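Local coordinates for orphan protein TM0875 (Thermotoga maritima, PDB 1O22) that is of unknown function, an orphan protein whose structure revealed a new fold and which assembles from two copies, at residues A[18-23]-A[56-61]; A[22-27]-A[160-165]; A[75-80]-A[100-105]; A[112-117]-A[125-130]. All blocks are in the same frame, centred on the assembly; numbering follows the deposited sequence.

Interaction 1. Residues A[18-23]-A[56-61]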
loop_
_atom_site.group_PDB
_atom_site.type_symbol
_atom_site.label_atom_id
_atom_site.label_comp_id
_atom_site.label_asym_id
_atom_site.label_seq_id
_atom_site.Cartn_x
_atom_site.Cartn_y
_atom_site.Cartn_z
ATOM N N ILE A 18 -4.733 8.668 10.631
ATOM C CA ILE A 18 -3.442 8.653 9.875
ATOM C C ILE A 18 -2.783 10.041 9.780
ATOM O O ILE A 18 -3.433 11.088 9.810
ATOM C CB ILE A 18 -3.648 7.959 8.497
ATOM C CG1 ILE A 18 -2.330 7.842 7.705
ATOM C CG2 ILE A 18 -4.745 8.648 7.724
ATOM C CD1 ILE A 18 -1.935 6.390 7.371
ATOM N N LEU A 19 -1.472 10.043 9.757
ATOM C CA LEU A 19 -0.696 11.257 9.532
ATOM C C LEU A 19 -0.007 11.225 8.200
ATOM O O LEU A 19 0.568 10.225 7.830
ATOM C CB LEU A 19 0.366 11.415 10.610
ATOM C CG LEU A 19 -0.152 11.428 12.040
ATOM C CD1 LEU A 19 1.018 11.406 13.001
ATOM C CD2 LEU A 19 -1.062 12.666 12.308
ATOM N N GLU A 20 -0.041 12.365 7.511
ATOM C CA GLU A 20 0.709 12.587 6.297
ATOM C C GLU A 20 1.939 13.417 6.662
ATOM O O GLU A 20 1.798 14.536 7.170
ATOM C CB GLU A 20 -0.145 13.336 5.270
ATOM C CG GLU A 20 0.623 13.774 4.032
ATOM C CD GLU A 20 -0.250 14.560 3.045
ATOM O OE1 GLU A 20 -0.316 15.794 3.180
ATOM O OE2 GLU A 20 -0.875 13.952 2.144
ATOM N N ILE A 21 3.122 12.873 6.375
ATOM C CA ILE A 21 4.390 13.530 6.667
ATOM C C ILE A 21 5.117 13.873 5.354
ATOM O O ILE A 21 5.371 12.997 4.510
ATOM C CB ILE A 21 5.287 12.667 7.577
ATOM C CG1 ILE A 21 4.558 12.340 8.862
ATOM C CG2 ILE A 21 6.615 13.362 7.828
ATOM C CD1 ILE A 21 5.241 11.407 9.722
ATOM N N LEU A 22 5.438 15.154 5.191
ATOM C CA LEU A 22 6.180 15.624 4.016
ATOM C C LEU A 22 7.554 16.001 4.513
ATOM O O LEU A 22 7.659 16.770 5.457
ATOM C CB LEU A 22 5.485 16.849 3.404
ATOM C CG LEU A 22 4.004 16.696 3.073
ATOM C CD1 LEU A 22 3.402 18.064 2.667
ATOM C CD2 LEU A 22 3.808 15.693 1.963
ATOM N N TYR A 23 8.604 15.447 3.921
ATOM C CA TYR A 23 9.955 15.753 4.361
ATOM C C TYR A 23 10.693 16.457 3.235
ATOM O O TYR A 23 10.347 16.291 2.070
ATOM C CB TYR A 23 10.719 14.495 4.843
ATOM C CG TYR A 23 11.027 13.477 3.766
ATOM C CD1 TYR A 23 12.176 13.576 2.993
ATOM C CD2 TYR A 23 10.162 12.410 3.536
ATOM C CE1 TYR A 23 12.430 12.690 2.013
ATOM C CE2 TYR A 23 10.419 11.512 2.559
ATOM C CZ TYR A 23 11.558 11.626 1.816
ATOM O OH TYR A 23 11.782 10.699 0.812
ATOM N N ILE A 56 13.099 15.048 -1.214
ATOM C CA ILE A 56 11.726 15.365 -0.926
ATOM C C ILE A 56 10.912 14.053 -0.942
ATOM O O ILE A 56 11.205 13.128 -1.701
ATOM C CB ILE A 56 11.153 16.395 -1.979
ATOM C CG1 ILE A 56 9.737 16.816 -1.576
ATOM C CG2 ILE A 56 11.190 15.823 -3.422
ATOM C CD1 ILE A 56 9.249 18.141 -2.170
ATOM N N GLY A 57 9.868 14.010 -0.130
ATOM C CA GLY A 57 8.942 12.913 -0.189
ATOM C C GLY A 57 7.731 13.072 0.685
ATOM O O GLY A 57 7.616 13.993 1.476
ATOM N N ARG A 58 6.830 12.115 0.537
ATOM C CA ARG A 58 5.607 12.030 1.337
ATOM C C ARG A 58 5.425 10.610 1.865
ATOM O O ARG A 58 5.530 9.628 1.109
ATOM C CB ARG A 58 4.404 12.385 0.488
ATOM C CG ARG A 58 3.071 12.355 1.230
ATOM C CD ARG A 58 1.932 12.932 0.395
ATOM N NE ARG A 58 1.632 12.067 -0.722
ATOM C CZ ARG A 58 0.586 12.208 -1.531
ATOM N NH1 ARG A 58 -0.302 13.183 -1.345
ATOM N NH2 ARG A 58 0.417 11.349 -2.532
ATOM N N ILE A 59 5.226 10.508 3.179
ATOM C CA ILE A 59 4.943 9.243 3.811
ATOM C C ILE A 59 3.707 9.333 4.715
ATOM O O ILE A 59 3.274 10.414 5.099
ATOM C CB ILE A 59 6.199 8.713 4.564
ATOM C CG1 ILE A 59 6.622 9.625 5.674
ATOM C CG2 ILE A 59 7.368 8.555 3.603
ATOM C CD1 ILE A 59 7.721 9.066 6.494
ATOM N N PHE A 60 3.105 8.179 4.984
ATOM C CA PHE A 60 1.904 8.077 5.800
ATOM C C PHE A 60 2.241 7.213 7.034
ATOM O O PHE A 60 2.924 6.206 6.921
ATOM C CB PHE A 60 0.763 7.489 4.992
ATOM C CG PHE A 60 0.429 8.302 3.759
ATOM C CD1 PHE A 60 -0.364 9.442 3.857
ATOM C CD2 PHE A 60 0.974 7.972 2.540
ATOM C CE1 PHE A 60 -0.645 10.195 2.748
ATOM C CE2 PHE A 60 0.678 8.719 1.401
ATOM C CZ PHE A 60 -0.119 9.830 1.514
ATOM N N LEU A 61 1.817 7.667 8.200
ATOM C CA LEU A 61 2.113 6.996 9.454
ATOM C C LEU A 61 0.830 6.769 10.277
ATOM O O LEU A 61 -0.002 7.676 10.442
ATOM C CB LEU A 61 3.102 7.838 10.232
ATOM C CG LEU A 61 3.493 7.451 11.657
ATOM C CD1 LEU A 61 4.316 6.163 11.601
ATOM C CD2 LEU A 61 4.307 8.567 12.310
#
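Tyr-23 lays its ring over Gly-57, whose N sits 3.5 Å above the ring centre; Gly-57 CA adds a CH-pi contact over the face, 3.8 Å from the centroid. Tyr-23 CG stands between backbone N and carbonyl carbon (chi1 67°), and the ring beyond it meets a glycine that offers only backbone. On the same face Ile-21 CB meets Ile-59 CG1 at 3.8 Å, and Ile-21 CD1 reaches Leu-61 CD2. The other face is mixed. Arg-58 runs beside Leu-22, CG to CD2 3.5 Å, and Phe-60 CZ lies 3.6 Å above one face of its guanidinium, toward the rim. Glu-20 OE2 forms a long salt bridge, 3.6 Å to Arg-58 NH1, the two planes 32° apart. Beneath these side chains, six backbone hydrogen bonds join the antiparallel strands, the shortest between Ile-21 and Ile-59. Further out, Ser-53 O takes the Tyr-23 hydroxyl, Phe-144 and Met-145 of helix 137-152 touch Ile-59, and Trp-122 stacks on Phe-60. The chemistry implies an apolar, helix-covered face backed by one where carbon packing around Arg-58 probably counts for more than its distant ion pair.

Interaction 2. Residues A[22-27]-A[160-165]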
loop_
_atom_site.group_PDB
_atom_site.type_symbol
_atom_site.label_atom_id
_atom_site.label_comp_id
_atom_site.label_asym_id
_atom_site.label_seq_id
_atom_site.Cartn_x
_atom_site.Cartn_y
_atom_site.Cartn_z
ATOM N N LEU A 22 5.438 15.154 5.191
ATOM C CA LEU A 22 6.180 15.624 4.016
ATOM C C LEU A 22 7.554 16.001 4.513
ATOM O O LEU A 22 7.659 16.770 5.457
ATOM C CB LEU A 22 5.485 16.849 3.404
ATOM C CG LEU A 22 4.004 16.696 3.073
ATOM C CD1 LEU A 22 3.402 18.064 2.667
ATOM C CD2 LEU A 22 3.808 15.693 1.963
ATOM N N TYR A 23 8.604 15.447 3.921
ATOM C CA TYR A 23 9.955 15.753 4.361
ATOM C C TYR A 23 10.693 16.457 3.235
ATOM O O TYR A 23 10.347 16.291 2.070
ATOM C CB TYR A 23 10.719 14.495 4.843
ATOM C CG TYR A 23 11.027 13.477 3.766
ATOM C CD1 TYR A 23 12.176 13.576 2.993
ATOM C CD2 TYR A 23 10.162 12.410 3.536
ATOM C CE1 TYR A 23 12.430 12.690 2.013
ATOM C CE2 TYR A 23 10.419 11.512 2.559
ATOM C CZ TYR A 23 11.558 11.626 1.816
ATOM O OH TYR A 23 11.782 10.699 0.812
ATOM N N TYR A 24 11.700 17.259 3.605
ATOM C CA TYR A 24 12.429 18.096 2.654
ATOM C C TYR A 24 13.872 18.189 3.058
ATOM O O TYR A 24 14.162 18.492 4.223
ATOM C CB TYR A 24 11.871 19.550 2.648
ATOM C CG TYR A 24 10.378 19.666 2.477
ATOM C CD1 TYR A 24 9.806 19.675 1.215
ATOM C CD2 TYR A 24 9.538 19.751 3.577
ATOM C CE1 TYR A 24 8.428 19.779 1.040
ATOM C CE2 TYR A 24 8.153 19.870 3.416
ATOM C CZ TYR A 24 7.608 19.877 2.139
ATOM O OH TYR A 24 6.245 19.986 1.942
ATOM N N LYS A 25 14.775 18.013 2.109
ATOM C CA LYS A 25 16.176 18.320 2.384
ATOM C C LYS A 25 16.379 19.836 2.657
ATOM O O LYS A 25 15.981 20.703 1.856
ATOM C CB LYS A 25 17.105 17.825 1.279
ATOM C CG LYS A 25 18.611 17.786 1.726
ATOM C CD LYS A 25 19.397 16.827 0.928
ATOM C CE LYS A 25 20.650 16.422 1.599
ATOM N NZ LYS A 25 21.477 15.657 0.620
ATOM N N LYS A 26 16.951 20.135 3.815
ATOM C CA LYS A 26 17.285 21.513 4.190
ATOM C C LYS A 26 18.056 22.223 3.090
ATOM O O LYS A 26 18.920 21.624 2.420
ATOM C CB LYS A 26 18.121 21.561 5.447
ATOM C CG LYS A 26 17.399 21.322 6.716
ATOM C CD LYS A 26 18.389 21.240 7.871
ATOM C CE LYS A 26 17.719 21.248 9.250
ATOM N NZ LYS A 26 18.715 21.026 10.385
ATOM N N GLY A 27 17.718 23.495 2.917
ATOM C CA GLY A 27 18.354 24.347 1.945
ATOM C C GLY A 27 17.779 24.305 0.547
ATOM O O GLY A 27 17.935 25.271 -0.196
ATOM N N THR A 160 14.019 18.850 7.223
ATOM C CA THR A 160 12.854 19.274 7.967
ATOM C C THR A 160 11.672 18.421 7.514
ATOM O O THR A 160 11.714 17.756 6.462
ATOM C CB THR A 160 12.538 20.756 7.748
ATOM O OG1 THR A 160 12.151 21.003 6.388
ATOM C CG2 THR A 160 13.763 21.625 7.976
ATOM N N PHE A 161 10.619 18.412 8.306
ATOM C CA PHE A 161 9.388 17.711 7.906
ATOM C C PHE A 161 8.154 18.400 8.486
ATOM O O PHE A 161 8.252 19.082 9.495
ATOM C CB PHE A 161 9.456 16.214 8.260
ATOM C CG PHE A 161 9.655 15.929 9.725
ATOM C CD1 PHE A 161 8.568 15.873 10.578
ATOM C CD2 PHE A 161 10.931 15.733 10.246
ATOM C CE1 PHE A 161 8.739 15.663 11.949
ATOM C CE2 PHE A 161 11.101 15.498 11.592
ATOM C CZ PHE A 161 10.002 15.465 12.453
ATOM N N SER A 162 7.015 18.275 7.816
ATOM C CA SER A 162 5.732 18.714 8.386
ATOM C C SER A 162 4.735 17.563 8.463
ATOM O O SER A 162 4.752 16.630 7.639
ATOM C CB SER A 162 5.106 19.848 7.572
ATOM O OG SER A 162 4.965 19.455 6.220
ATOM N N VAL A 163 3.847 17.673 9.449
ATOM C CA VAL A 163 2.855 16.665 9.745
ATOM C C VAL A 163 1.456 17.255 9.525
ATOM O O VAL A 163 1.208 18.396 9.882
ATOM C CB VAL A 163 2.996 16.216 11.186
ATOM C CG1 VAL A 163 2.085 14.990 11.458
ATOM C CG2 VAL A 163 4.425 15.888 11.488
ATOM N N GLN A 164 0.566 16.469 8.925
ATOM C CA GLN A 164 -0.832 16.848 8.687
ATOM C C GLN A 164 -1.699 15.652 9.077
ATOM O O GLN A 164 -1.378 14.520 8.772
ATOM C CB GLN A 164 -1.036 17.207 7.208
ATOM C CG GLN A 164 -2.464 17.559 6.799
ATOM N N GLU A 165 -2.787 15.891 9.780
ATOM C CA GLU A 165 -3.762 14.845 10.056
ATOM C C GLU A 165 -4.548 14.716 8.757
ATOM O O GLU A 165 -4.834 15.726 8.111
ATOM C CB GLU A 165 -4.671 15.293 11.207
ATOM C CG GLU A 165 -3.930 15.592 12.515
ATOM C CD GLU A 165 -4.784 16.346 13.533
ATOM O OE1 GLU A 165 -5.032 17.549 13.338
ATOM O OE2 GLU A 165 -5.204 15.737 14.535
#
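Tyr-24 turns the edge of its ring to two hydroxyls of the neighbouring strand. Its CG is anti to the carbonyl carbon, beside the backbone N (chi1 -51°). Ring atom CD2 lies 4.0 Å from Thr-160 OG1, while CE2 passes Ser-162 OG at 4.3 Å; both oxygens lie near the ring plane. Ser-162 OG also comes 3.9 Å from Leu-22 CB, so the serine hydroxyl borders both side chains. Strands 19-25 and 159-165 run antiparallel here, the latter being an outermost strand of the mixed sheet within this chain, and Leu-22 and Tyr-24 each exchange a pair of backbone hydrogen bonds with Ser-162 and Thr-160, respectively. On the reverse face Tyr-23 and Phe-161 form a non-hydrogen-bonded pair with their CA atoms only 4.1 Å apart. Their side chains meet CB to CB at 4.0 Å, since both rings lead away from this contact; in Phe-161, CG sits between backbone N and carbonyl carbon (chi1 59°), and the side chain packs on Val-141 and Met-145 of helix 137-152. Past the end of the strand, the extended chain of Lys-26 crosses Thr-160, CG to CG2 3.9 Å, and its NZ goes on to hydrogen-bond Gly-157 O.

Interaction 3. Residues A[75-80]-A[100-105]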
loop_
_atom_site.group_PDB
_atom_site.type_symbol
_atom_site.label_atom_id
_atom_site.label_comp_id
_atom_site.label_asym_id
_atom_site.label_seq_id
_atom_site.Cartn_x
_atom_site.Cartn_y
_atom_site.Cartn_z
ATOM N N PHE A 75 5.213 -10.061 14.176
ATOM C CA PHE A 75 4.892 -10.323 12.749
ATOM C C PHE A 75 3.488 -9.847 12.415
ATOM O O PHE A 75 2.643 -9.835 13.273
ATOM C CB PHE A 75 4.973 -11.794 12.392
ATOM C CG PHE A 75 6.302 -12.354 12.533
ATOM C CD1 PHE A 75 7.199 -12.345 11.453
ATOM C CD2 PHE A 75 6.701 -12.880 13.767
ATOM C CE1 PHE A 75 8.472 -12.886 11.595
ATOM C CE2 PHE A 75 7.956 -13.404 13.912
ATOM C CZ PHE A 75 8.852 -13.413 12.837
ATOM N N ALA A 76 3.301 -9.375 11.182
ATOM C CA ALA A 76 2.006 -9.041 10.633
ATOM C C ALA A 76 1.676 -10.153 9.633
ATOM O O ALA A 76 2.518 -10.519 8.808
ATOM C CB ALA A 76 2.058 -7.698 9.949
ATOM N N ILE A 77 0.498 -10.743 9.775
ATOM C CA ILE A 77 0.029 -11.817 8.903
ATOM C C ILE A 77 -1.152 -11.301 8.059
ATOM O O ILE A 77 -2.103 -10.720 8.598
ATOM C CB ILE A 77 -0.418 -12.995 9.754
ATOM C CG1 ILE A 77 0.709 -13.437 10.693
ATOM C CG2 ILE A 77 -0.856 -14.162 8.862
ATOM C CD1 ILE A 77 0.252 -14.345 11.780
ATOM N N LYS A 78 -1.077 -11.450 6.743
ATOM C CA LYS A 78 -2.280 -11.310 5.898
ATOM C C LYS A 78 -2.873 -12.682 5.668
ATOM O O LYS A 78 -2.236 -13.560 5.104
ATOM C CB LYS A 78 -1.964 -10.632 4.575
ATOM C CG LYS A 78 -1.540 -9.161 4.768
ATOM C CD LYS A 78 -1.101 -8.510 3.459
ATOM C CE LYS A 78 -0.026 -7.458 3.714
ATOM N NZ LYS A 78 0.386 -6.778 2.462
ATOM N N ALA A 79 -4.058 -12.874 6.202
ATOM C CA ALA A 79 -4.804 -14.119 6.076
ATOM C C ALA A 79 -6.087 -13.880 5.267
ATOM O O ALA A 79 -6.673 -12.812 5.314
ATOM C CB ALA A 79 -5.155 -14.622 7.459
ATOM N N LEU A 80 -6.580 -14.884 4.585
ATOM C CA LEU A 80 -7.859 -14.745 3.882
ATOM C C LEU A 80 -8.797 -15.823 4.413
ATOM O O LEU A 80 -8.396 -16.955 4.655
ATOM C CB LEU A 80 -7.644 -14.922 2.368
ATOM C CG LEU A 80 -6.556 -14.099 1.684
ATOM C CD1 LEU A 80 -6.100 -14.718 0.403
ATOM C CD2 LEU A 80 -7.106 -12.698 1.413
ATOM N N VAL A 100 -7.738 -20.400 8.004
ATOM C CA VAL A 100 -7.475 -19.257 7.167
ATOM C C VAL A 100 -6.294 -19.540 6.275
ATOM O O VAL A 100 -5.426 -20.344 6.611
ATOM C CB VAL A 100 -7.313 -17.968 8.013
ATOM C CG1 VAL A 100 -8.653 -17.562 8.583
ATOM C CG2 VAL A 100 -6.333 -18.137 9.116
ATOM N N PHE A 101 -6.285 -18.904 5.114
ATOM C CA PHE A 101 -5.178 -18.953 4.189
ATOM C C PHE A 101 -4.171 -17.834 4.474
ATOM O O PHE A 101 -4.494 -16.658 4.367
ATOM C CB PHE A 101 -5.700 -18.861 2.767
ATOM C CG PHE A 101 -4.653 -19.025 1.722
ATOM C CD1 PHE A 101 -4.305 -20.272 1.287
ATOM C CD2 PHE A 101 -4.041 -17.921 1.152
ATOM C CE1 PHE A 101 -3.357 -20.447 0.294
ATOM C CE2 PHE A 101 -3.090 -18.074 0.155
ATOM C CZ PHE A 101 -2.748 -19.345 -0.278
ATOM N N VAL A 102 -2.939 -18.210 4.820
ATOM C CA VAL A 102 -1.870 -17.240 5.012
ATOM C C VAL A 102 -1.238 -16.820 3.726
ATOM O O VAL A 102 -0.623 -17.606 3.047
ATOM C CB VAL A 102 -0.798 -17.785 5.922
ATOM C CG1 VAL A 102 0.336 -16.722 6.121
ATOM C CG2 VAL A 102 -1.394 -18.206 7.221
ATOM N N GLU A 103 -1.383 -15.561 3.379
ATOM C CA GLU A 103 -0.910 -15.066 2.103
ATOM C C GLU A 103 0.446 -14.342 2.210
ATOM O O GLU A 103 1.288 -14.435 1.314
ATOM C CB GLU A 103 -1.960 -14.116 1.553
ATOM C CG GLU A 103 -1.688 -13.696 0.133
ATOM C CD GLU A 103 -2.628 -12.618 -0.294
ATOM O OE1 GLU A 103 -2.821 -11.664 0.490
ATOM O OE2 GLU A 103 -3.178 -12.740 -1.397
ATOM N N GLU A 104 0.633 -13.601 3.293
ATOM C CA GLU A 104 1.849 -12.807 3.513
ATOM C C GLU A 104 2.193 -12.787 5.015
ATOM O O GLU A 104 1.304 -12.774 5.878
ATOM C CB GLU A 104 1.678 -11.354 2.987
ATOM C CG GLU A 104 1.224 -11.242 1.524
ATOM C CD GLU A 104 1.275 -9.818 0.952
ATOM O OE1 GLU A 104 1.921 -8.934 1.566
ATOM O OE2 GLU A 104 0.675 -9.586 -0.135
ATOM N N ILE A 105 3.490 -12.788 5.314
ATOM C CA ILE A 105 4.014 -12.586 6.673
ATOM C C ILE A 105 5.078 -11.496 6.572
ATOM O O ILE A 105 5.917 -11.541 5.682
ATOM C CB ILE A 105 4.621 -13.893 7.177
ATOM C CG1 ILE A 105 3.624 -15.051 7.081
ATOM C CG2 ILE A 105 5.162 -13.784 8.618
ATOM C CD1 ILE A 105 4.349 -16.403 6.986
#
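Lys-78 meets Glu-103 and Glu-104 through its backbone, and Glu-104 again through its side chain. Lys-78 O accepts two N-H groups: Glu-103 N at 2.8 Å in a nearly straight bond, and Glu-104 N at 3.4 Å, which is weak. Glu-103 and Glu-104 thus both face one residue, the signature of a classic beta bulge, and the register of the antiparallel pair slips by one between Lys-78 and Ala-79. Beyond the bulge Leu-80 N binds Phe-101 O at 2.7 Å; the two side chains lie side by side, pointing the same way, with Leu-80 CD1 3.9 Å from Phe-101 CD2. On the opposite face the packing is apolar and buried, Ala-79 CB against Val-100 CB and Ile-77 CG2 against Val-102 CG1. Along the face shared by Lys-78 and Leu-80, the Leu-80 end thus packs carbon on carbon, whereas the more exposed end with Lys-78 and Glu-104 is held by charge. Lys-78 NZ comes to 2.8 Å from Glu-104 OE1, arriving from above the carboxylate plane, 54° out of it, and the bend of the lysine at chi3 (-148°) places CE 3.3 Å from the same oxygen. The other oxygen, OE2, makes a salt bridge with Lys-124 of the second subunit; residues 75-80 and 100-102 pair antiparallel with a strand of that subunit, carrying the sheet across the interface. At the far end the contact thins: Phe-75 reaches Ile-105 with a single ring atom, CD1 to CG2 3.8 Å.

Interaction 4. Residues A[112-117]-A[125-130]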
loop_
_atom_site.group_PDB
_atom_site.type_symbol
_atom_site.label_atom_id
_atom_site.label_comp_id
_atom_site.label_asym_id
_atom_site.label_seq_id
_atom_site.Cartn_x
_atom_site.Cartn_y
_atom_site.Cartn_z
ATOM N N GLY A 112 14.038 1.156 19.437
ATOM C CA GLY A 112 13.718 1.247 20.867
ATOM C C GLY A 112 12.602 0.278 21.280
ATOM O O GLY A 112 12.656 -0.905 20.964
ATOM N N ASP A 113 11.580 0.802 21.944
ATOM C CA ASP A 113 10.339 0.054 22.267
ATOM C C ASP A 113 9.310 -0.031 21.148
ATOM O O ASP A 113 8.281 -0.740 21.273
ATOM C CB ASP A 113 9.640 0.700 23.458
ATOM C CG ASP A 113 10.476 0.683 24.693
ATOM O OD1 ASP A 113 11.553 0.031 24.673
ATOM O OD2 ASP A 113 10.147 1.308 25.724
HETATM N N MSE A 114 9.567 0.677 20.055
HETATM C CA MSE A 114 8.623 0.712 18.946
HETATM C C MSE A 114 8.857 -0.464 17.990
HETATM O O MSE A 114 10.003 -0.889 17.758
HETATM C CB MSE A 114 8.685 2.107 18.304
HETATM C CG MSE A 114 8.385 2.315 16.896
HETATM SE SE MSE A 114 8.840 4.291 16.455
HETATM C CE MSE A 114 8.249 5.244 17.963
ATOM N N LYS A 115 7.745 -1.012 17.494
ATOM C CA LYS A 115 7.730 -1.934 16.354
ATOM C C LYS A 115 7.108 -1.253 15.131
ATOM O O LYS A 115 6.125 -0.567 15.211
ATOM C CB LYS A 115 6.965 -3.203 16.679
ATOM C CG LYS A 115 7.514 -3.971 17.794
ATOM C CD LYS A 115 8.997 -4.361 17.626
ATOM C CE LYS A 115 9.167 -5.686 17.021
ATOM N NZ LYS A 115 8.911 -6.732 18.036
ATOM N N ILE A 116 7.701 -1.487 13.986
ATOM C CA ILE A 116 7.405 -0.722 12.785
ATOM C C ILE A 116 7.181 -1.703 11.645
ATOM O O ILE A 116 8.041 -2.547 11.352
ATOM C CB ILE A 116 8.586 0.210 12.435
ATOM C CG1 ILE A 116 8.859 1.192 13.574
ATOM C CG2 ILE A 116 8.349 0.893 11.096
ATOM C CD1 ILE A 116 10.260 1.391 13.804
ATOM N N LEU A 117 6.016 -1.567 11.037
ATOM C CA LEU A 117 5.608 -2.273 9.837
ATOM C C LEU A 117 5.650 -1.285 8.673
ATOM O O LEU A 117 5.044 -0.223 8.725
ATOM C CB LEU A 117 4.180 -2.755 9.989
ATOM C CG LEU A 117 3.602 -3.662 8.904
ATOM C CD1 LEU A 117 4.436 -4.943 8.678
ATOM C CD2 LEU A 117 2.182 -4.006 9.330
ATOM N N ILE A 125 3.276 2.059 13.316
ATOM C CA ILE A 125 4.077 1.813 14.472
ATOM C C ILE A 125 3.230 1.398 15.636
ATOM O O ILE A 125 2.081 1.795 15.759
ATOM C CB ILE A 125 4.961 3.032 14.803
ATOM C CG1 ILE A 125 4.145 4.226 15.226
ATOM C CG2 ILE A 125 5.879 3.377 13.561
ATOM C CD1 ILE A 125 5.032 5.315 15.834
ATOM N N TYR A 126 3.810 0.535 16.448
ATOM C CA TYR A 126 3.142 -0.079 17.584
ATOM C C TYR A 126 4.020 0.159 18.760
ATOM O O TYR A 126 5.231 -0.103 18.704
ATOM C CB TYR A 126 2.984 -1.579 17.360
ATOM C CG TYR A 126 2.202 -1.868 16.134
ATOM C CD1 TYR A 126 0.822 -2.006 16.183
ATOM C CD2 TYR A 126 2.845 -1.992 14.897
ATOM C CE1 TYR A 126 0.101 -2.247 15.012
ATOM C CE2 TYR A 126 2.168 -2.234 13.784
ATOM C CZ TYR A 126 0.788 -2.372 13.830
ATOM O OH TYR A 126 0.149 -2.609 12.647
ATOM N N VAL A 127 3.444 0.728 19.808
ATOM C CA VAL A 127 4.196 1.021 20.998
ATOM C C VAL A 127 3.418 0.548 22.223
ATOM O O VAL A 127 2.189 0.606 22.263
ATOM C CB VAL A 127 4.505 2.510 21.126
ATOM C CG1 VAL A 127 5.613 2.924 20.160
ATOM C CG2 VAL A 127 3.240 3.361 20.903
ATOM N N PRO A 128 4.131 0.097 23.236
ATOM C CA PRO A 128 3.469 -0.345 24.452
ATOM C C PRO A 128 2.985 0.822 25.280
ATOM O O PRO A 128 3.669 1.843 25.424
ATOM C CB PRO A 128 4.561 -1.131 25.200
ATOM C CG PRO A 128 5.835 -0.744 24.608
ATOM C CD PRO A 128 5.593 -0.010 23.320
ATOM N N TYR A 129 1.797 0.664 25.834
ATOM C CA TYR A 129 1.222 1.689 26.675
ATOM C C TYR A 129 2.236 2.205 27.706
ATOM O O TYR A 129 2.443 3.427 27.877
ATOM C CB TYR A 129 0.002 1.137 27.414
ATOM C CG TYR A 129 -0.528 2.060 28.524
ATOM C CD1 TYR A 129 -1.006 3.346 28.219
ATOM C CD2 TYR A 129 -0.530 1.659 29.861
ATOM C CE1 TYR A 129 -1.473 4.213 29.214
ATOM C CE2 TYR A 129 -1.012 2.516 30.880
ATOM C CZ TYR A 129 -1.477 3.797 30.542
ATOM O OH TYR A 129 -1.958 4.669 31.506
ATOM N N SER A 130 2.855 1.250 28.382
ATOM C CA SER A 130 3.758 1.552 29.449
ATOM C C SER A 130 4.937 2.468 29.017
ATOM O O SER A 130 5.425 3.237 29.834
ATOM C CB SER A 130 4.269 0.242 30.041
ATOM O OG SER A 130 4.848 -0.574 29.041
#
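Tyr-126 meets the opposing strand with the edge of its ring: Lys-115 O, 3.6 Å from CD2, and Leu-117 CB, 4.3 Å from CE2, both lie near the ring plane. Its CG is anti to the carbonyl carbon (chi1 -59°), beside the backbone N. The Tyr-126 side chain also touches Leu-108, Pro-73 and Ser-64, outside the two segments. The other ring, that of Pro-128, presents CD to Asp-113 O at 3.5 Å. These residues belong to a beta hairpin, strands 114-119 and 122-128, in which Lys-115 and Tyr-126 form a hydrogen-bonded antiparallel pair; Lys-115 N to Tyr-126 O is nearly straight, 173° at the hydrogen, and Tyr-126 N returns a bond to Lys-115 O at 2.8 Å. The contacts across the other face of the hairpin are apolar. Met-114, present as selenomethionine, lies beside Val-127, CB to CG1 3.7 Å; the bend at chi3 (-40°) places its CE 3.9 Å from Ile-125 CD1, and SE touches the same methyl. Ile-116 and Ile-125 run side by side, CG1 to CG2 3.7 Å, and Leu-140, Phe-144 and Tyr-147 of helix 137-152 cover this face. Lys-115, on the Tyr-126 face, bends repeatedly beyond CG and delivers NZ to Pro-73 O rather than to the partner strand. At the turn before the hairpin Asp-113 OD2 takes a hydrogen bond with Ser-131 OG.

How the interactions relate
All four contacts belong to one mixed sheet. Interactions 1 and 2 share Leu-22 and Tyr-23, so strand 19-25 is flanked by 56-66 and 159-165; their centres lie 8 Å apart, and Glu-20 N probably hydrogen-bonds Gln-164 O at 2.8 Å. Interaction 4 joins interaction 1 through neighbouring strands, Leu-61 CD1 packing on Ile-125 CG2 at 3.7 Å, and meets interaction 3 where Ala-76 CB touches Leu-117 CD2, also at 3.7 Å. Interactions 2 and 3 stand on opposite sides of the chain's centre, about 34 Å apart between centres. Tyr-126 of interaction 4 also packs on Leu-80 of the second subunit, tying the hairpin to that subunit's interaction 3.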